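Side-chain contacts in flavodoxin (Aquifex aeolicus, PDB 2ARK), which probably serves as a low-potential electron donor to a number of redox enzymes, carrying FMN as its cofactor: residues A[150-153]-A[154-157]; A[30-33]-A[34-37]; A[70-73]-A[74-78]. All coordinates share one frame; numbering follows the deposited sequence.

Interaction 1: A[150-153]-A[154-157]; sequences EKEA and CRRL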
# COMPACT_ATOMS: atom_id res chain seq x y z
N GLU A 150 15.05 18.50 7.11
CA GLU A 150 13.60 18.40 7.22
C GLU A 150 12.92 19.57 6.53
O GLU A 150 11.94 19.38 5.82
CB GLU A 150 13.14 18.31 8.67
CG GLU A 150 13.54 17.01 9.29
CD GLU A 150 13.25 16.93 10.77
OE1 GLU A 150 13.20 17.98 11.46
OE2 GLU A 150 13.05 15.79 11.23
N LYS A 151 13.45 20.78 6.75
CA LYS A 151 12.90 21.99 6.12
C LYS A 151 13.09 21.92 4.61
O LYS A 151 12.18 22.26 3.83
CB LYS A 151 13.48 23.27 6.75
CG LYS A 151 13.20 23.36 8.28
CD LYS A 151 13.14 24.78 8.88
CE LYS A 151 14.42 25.20 9.65
NZ LYS A 151 14.30 26.52 10.46
N GLU A 152 14.25 21.40 4.20
CA GLU A 152 14.64 21.31 2.79
C GLU A 152 13.86 20.25 2.02
O GLU A 152 13.52 20.47 0.86
CB GLU A 152 16.16 21.14 2.63
CG GLU A 152 16.71 21.36 1.20
CD GLU A 152 16.22 22.64 0.51
OE1 GLU A 152 16.00 22.59 -0.72
OE2 GLU A 152 16.06 23.71 1.17
N ALA A 153 13.56 19.12 2.67
CA ALA A 153 12.67 18.09 2.08
C ALA A 153 11.34 18.71 1.63
O ALA A 153 10.85 18.41 0.54
CB ALA A 153 12.42 16.96 3.08
N CYS A 154 10.79 19.58 2.49
CA CYS A 154 9.50 20.22 2.28
C CYS A 154 9.56 21.17 1.13
O CYS A 154 8.71 21.15 0.26
CB CYS A 154 9.04 20.97 3.53
SG CYS A 154 8.58 19.89 4.91
N ARG A 155 10.57 22.00 1.13
CA ARG A 155 10.84 22.86 0.01
C ARG A 155 11.03 22.08 -1.29
O ARG A 155 10.45 22.46 -2.32
CB ARG A 155 12.07 23.68 0.32
CG ARG A 155 11.92 24.71 1.42
CD ARG A 155 13.09 25.72 1.35
NE ARG A 155 13.19 26.48 2.60
CZ ARG A 155 14.03 26.19 3.59
NH1 ARG A 155 14.90 25.18 3.48
NH2 ARG A 155 14.02 26.93 4.71
N ARG A 156 11.81 21.01 -1.26
CA ARG A 156 12.09 20.25 -2.48
C ARG A 156 10.83 19.68 -3.17
O ARG A 156 10.73 19.69 -4.41
CB ARG A 156 13.10 19.12 -2.25
CG ARG A 156 13.59 18.49 -3.56
CD ARG A 156 14.34 19.55 -4.42
NE ARG A 156 15.23 20.31 -3.57
CZ ARG A 156 16.48 19.98 -3.30
NH1 ARG A 156 17.19 20.73 -2.48
NH2 ARG A 156 17.04 18.92 -3.85
N LEU A 157 9.89 19.18 -2.36
CA LEU A 157 8.61 18.72 -2.86
C LEU A 157 7.91 19.76 -3.73
O LEU A 157 7.52 19.46 -4.85
CB LEU A 157 7.70 18.28 -1.72
CG LEU A 157 6.45 17.54 -2.25
CD1 LEU A 157 6.76 16.09 -2.83
CD2 LEU A 157 5.38 17.52 -1.21
O HOH W 1 14.36 22.95 -2.82
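The carboxylate of Glu152 is shared between two arginines of the next helical turn, one to each oxygen. Glu152 OE2 lies 3.0 Å from Arg155 NH1, the donor approaching nearly in line with the C-O bond. Glu152 OE1 lies 2.8 Å from Arg156 NH1, which meets it on its anti side, and the oxygen lies near the Arg156 guanidinium plane. Each bridge uses one carboxylate oxygen and one NH1; the planes lie 29° apart for Arg155 and 55° for Arg156. A water adds a second link on the Arg156 side: it donates to Glu152 OE1 at 2.7 Å and accepts from Arg156 NE at 2.9 Å. Arg155 reaches its place by a chain extended from CG to NE, whereas Arg156 bends at chi2 (62°) and again at chi3, folding back toward Glu152.

Glu27 of helix 17-30 forms a salt bridge with Arg155 NE, and Asp127 with Arg156 NH2, so each guanidinium has a second acid. On the buried side of the helix, Cys154 packs on Met21 and Leu24, and Leu157 on Cys92 and Phe94. This is an i to i+3 and i+4 salt-bridge network on an amphipathic helix flanking the parallel sheet of the flavodoxin fold.

Interaction 2: A[30-33]-A[34-37]; sequences RSLE and GTEV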
# COMPACT_ATOMS: atom_id res chain seq x y z
N ARG A 30 7.09 28.40 -4.99
CA ARG A 30 7.21 29.80 -5.35
C ARG A 30 8.63 30.12 -5.81
O ARG A 30 8.84 31.11 -6.51
CB ARG A 30 6.81 30.72 -4.19
CG ARG A 30 5.30 30.78 -3.95
CD ARG A 30 4.93 31.95 -3.05
NE ARG A 30 4.81 31.52 -1.66
CZ ARG A 30 3.65 31.33 -1.03
NH1 ARG A 30 3.67 30.91 0.23
NH2 ARG A 30 2.47 31.57 -1.64
N SER A 31 9.58 29.26 -5.44
CA SER A 31 10.99 29.51 -5.72
C SER A 31 11.32 29.34 -7.20
O SER A 31 12.28 29.91 -7.70
CB SER A 31 11.91 28.67 -4.81
OG SER A 31 12.13 27.36 -5.34
N LEU A 32 10.49 28.56 -7.91
CA LEU A 32 10.60 28.45 -9.37
C LEU A 32 9.89 29.64 -10.00
O LEU A 32 8.67 29.68 -9.98
CB LEU A 32 9.91 27.18 -9.87
CG LEU A 32 10.47 26.38 -11.07
CD1 LEU A 32 9.34 26.00 -12.03
CD2 LEU A 32 11.64 27.02 -11.81
N GLU A 33 10.65 30.58 -10.55
CA GLU A 33 10.08 31.75 -11.21
C GLU A 33 8.92 31.42 -12.15
O GLU A 33 8.97 30.45 -12.92
CB GLU A 33 11.17 32.49 -11.98
CG GLU A 33 11.67 33.79 -11.31
CD GLU A 33 13.06 34.22 -11.81
OE1 GLU A 33 14.02 33.42 -11.70
OE2 GLU A 33 13.21 35.37 -12.34
N GLY A 34 7.86 32.24 -12.08
CA GLY A 34 6.69 32.08 -12.93
C GLY A 34 5.79 30.93 -12.52
O GLY A 34 5.06 30.36 -13.34
N THR A 35 5.86 30.56 -11.24
CA THR A 35 4.92 29.65 -10.63
C THR A 35 4.10 30.43 -9.63
O THR A 35 4.63 31.15 -8.77
CB THR A 35 5.62 28.48 -9.92
OG1 THR A 35 6.49 27.81 -10.84
CG2 THR A 35 4.59 27.49 -9.35
N GLU A 36 2.79 30.26 -9.75
CA GLU A 36 1.83 30.86 -8.85
C GLU A 36 1.30 29.80 -7.84
O GLU A 36 0.97 28.68 -8.23
CB GLU A 36 0.70 31.40 -9.68
CG GLU A 36 -0.18 32.28 -8.92
CD GLU A 36 -1.27 32.84 -9.77
OE1 GLU A 36 -1.51 32.29 -10.88
OE2 GLU A 36 -1.88 33.82 -9.32
N VAL A 37 1.20 30.18 -6.57
CA VAL A 37 0.85 29.23 -5.50
C VAL A 37 -0.38 29.68 -4.67
O VAL A 37 -0.50 30.83 -4.31
CB VAL A 37 2.10 28.93 -4.59
CG1 VAL A 37 1.77 27.98 -3.43
CG2 VAL A 37 3.23 28.37 -5.44
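Arg30 lays its aliphatic stem across Val37 at about a right angle, with Arg30 CG 3.5 Å from Val37 CG2. The pair spans the alpha-to-beta connection of the flavodoxin-like fold, in which helix 17-30 gives way to strand 35-41 through a type II beta turn from Leu32 to Thr35. Arg30 bends at chi3 (-96°), which carries the guanidinium back over the valine: Val37 CG1 sits over one of its faces, 4.1 Å from Arg30 NH2. The contact is van der Waals packing, along the stem and against that face. Val37 also packs on Ala26 and Ala29 of the helix and on Val7 and Val9 of strand 5-11.

At the turn itself, Gly34 has a positive phi, which favours glycine, and a CB built there would clash with Glu33 O. Strand 35-41 pairs with strand 5-11 as soon as the turn ends, Gly5 making backbone hydrogen bonds with Gly34 and Glu36. Leu32 faces helix 148-168, touching Arg159, Ala162 and Ala166, and Thr35 shares Ala162.

The turn is closed by two donors from one residue. Thr35 N reaches Leu32 O at 3.2 Å, a weak bond with an N-H...O angle of 125°, while the hydroxyl Thr35 OG1 gives its proton to the same Leu32 O at 3.0 Å, from a position tilted 35° out of the carbonyl plane.

Interaction 3: A[70-73]-A[74-78]; sequences KMKR and FFDDV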
# COMPACT_ATOMS: atom_id res chain seq x y z
N LYS A 70 -10.80 14.61 7.64
CA LYS A 70 -11.23 15.87 7.03
C LYS A 70 -10.66 15.98 5.61
O LYS A 70 -11.36 16.46 4.72
CB LYS A 70 -10.93 17.12 7.90
CG LYS A 70 -12.04 17.45 8.94
CD LYS A 70 -11.83 18.82 9.57
CE LYS A 70 -12.79 19.15 10.70
NZ LYS A 70 -12.50 20.47 11.43
N MSE A 71 -9.44 15.50 5.37
CA MSE A 71 -8.93 15.50 4.01
C MSE A 71 -9.66 14.50 3.12
O MSE A 71 -10.00 14.80 1.99
CB MSE A 71 -7.43 15.30 3.97
CG MSE A 71 -6.86 15.44 2.57
SE MSE A 71 -6.99 17.33 1.87
CE MSE A 71 -5.65 18.21 3.01
N LYS A 72 -9.92 13.32 3.66
CA LYS A 72 -10.71 12.30 2.99
C LYS A 72 -12.11 12.84 2.65
O LYS A 72 -12.61 12.61 1.54
CB LYS A 72 -10.78 11.04 3.88
CG LYS A 72 -11.41 9.84 3.21
CD LYS A 72 -10.49 9.18 2.14
CE LYS A 72 -11.30 8.54 1.00
NZ LYS A 72 -12.32 7.61 1.56
N ARG A 73 -12.73 13.57 3.57
CA ARG A 73 -14.10 14.08 3.34
C ARG A 73 -14.12 15.14 2.23
O ARG A 73 -15.05 15.20 1.43
CB ARG A 73 -14.69 14.63 4.62
CG ARG A 73 -16.10 15.24 4.52
CD ARG A 73 -16.05 16.50 5.32
NE ARG A 73 -16.90 16.43 6.46
CZ ARG A 73 -16.83 17.21 7.54
NH1 ARG A 73 -17.74 16.99 8.47
NH2 ARG A 73 -15.88 18.15 7.73
N PHE A 74 -13.08 15.96 2.18
CA PHE A 74 -12.95 16.94 1.14
C PHE A 74 -12.90 16.30 -0.25
O PHE A 74 -13.57 16.75 -1.21
CB PHE A 74 -11.70 17.80 1.40
CG PHE A 74 -11.49 18.85 0.36
CD1 PHE A 74 -12.12 20.10 0.48
CD2 PHE A 74 -10.68 18.60 -0.75
CE1 PHE A 74 -11.95 21.09 -0.50
CE2 PHE A 74 -10.51 19.57 -1.72
CZ PHE A 74 -11.14 20.82 -1.60
N PHE A 75 -12.09 15.26 -0.38
CA PHE A 75 -12.01 14.52 -1.61
C PHE A 75 -13.28 13.77 -1.94
O PHE A 75 -13.72 13.80 -3.07
CB PHE A 75 -10.76 13.62 -1.64
CG PHE A 75 -9.52 14.38 -2.02
CD1 PHE A 75 -8.90 15.21 -1.10
CD2 PHE A 75 -9.02 14.31 -3.30
CE1 PHE A 75 -7.78 15.96 -1.46
CE2 PHE A 75 -7.91 15.05 -3.68
CZ PHE A 75 -7.28 15.88 -2.76
N ASP A 76 -13.88 13.11 -0.95
CA ASP A 76 -15.04 12.28 -1.20
C ASP A 76 -16.20 13.15 -1.55
O ASP A 76 -16.92 12.84 -2.48
CB ASP A 76 -15.44 11.41 0.02
CG ASP A 76 -14.49 10.25 0.26
OD1 ASP A 76 -13.87 9.77 -0.72
OD2 ASP A 76 -14.39 9.80 1.45
N ASP A 77 -16.39 14.24 -0.80
CA ASP A 77 -17.65 14.96 -0.81
C ASP A 77 -17.63 16.29 -1.54
O ASP A 77 -18.62 16.65 -2.18
CB ASP A 77 -18.20 15.16 0.61
CG ASP A 77 -18.70 13.85 1.26
OD1 ASP A 77 -18.69 12.76 0.61
OD2 ASP A 77 -19.11 13.93 2.44
N VAL A 78 -16.54 17.03 -1.43
CA VAL A 78 -16.40 18.31 -2.15
C VAL A 78 -15.97 18.07 -3.60
O VAL A 78 -16.61 18.55 -4.51
CB VAL A 78 -15.47 19.34 -1.40
CG1 VAL A 78 -15.24 20.59 -2.23
CG2 VAL A 78 -16.09 19.72 -0.04
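Lys72 and Asp76, one helical turn apart, supply the charged pair of this contact: Lys72 NZ donates at 3.0 Å to Asp76 OD2, which accepts through its syn lone pair. Bends at chi2, chi3 and chi4 curl the lysine round so that its methylenes follow the carboxylate, with Lys72 CE 3.3 Å from Asp76 OD1. The ammonium is also held by Val67 O and Asn63 O of the second subunit, and the lysine packs on Trp69 there. Replacing this lysine with an alanine is likely to leave Asp76 without its counter-charge and those two carbonyls of the second subunit without this donor.

Backbone hydrogen bonds repeat from i to i+4; Asp76 N to Lys72 O and Asp77 N to Arg73 O are both 2.8 Å, and the bond from Val78 N to Phe74 O is weak.

Apolar contact lies on the inward face. Met71, present as selenomethionine, and Phe75 run side by side, and Met71 SE approaches Phe75 CE1 to 3.7 Å. The line from Met71 SE to the Phe75 ring centroid (5.0 Å) is 86° off the ring normal, hence a Met-aromatic contact at the ring edge. Val58 of strand 55-61 and Met114 of helix 104-117 pack against both; helix 69-78 is the crossover helix between strands 55-61 and 90-97.

Arg73 and Asp77 both meet Trp69 of the second subunit, the former by cation-pi, the latter by a hydrogen bond from Trp69 NE1 to Asp77 OD2. The chemistry thus divides the helix: the Met71 side chain and aromatic carbon face the core, while charged groups serve both the helix and the subunit interface.

All three contacts are local pairings in one flavodoxin domain, and none touches another. Interactions 1 and 2 are the closer pair, with centres 15 Å apart and nearest atoms about 6 Å apart; helices 17-30 and 148-168 connect them, because the first ends in interaction 2 and packs on interaction 1, while the second contains interaction 1 and covers the turn of interaction 2. Interaction 3 lies across the chain's centre from interaction 1, the two centres 26 Å apart, and 27 Å from the centre of interaction 2. It alone reaches another subunit. A glycerol lies about 4 Å from the side chain of Arg156 in interaction 1, probably from the crystallisation liquor.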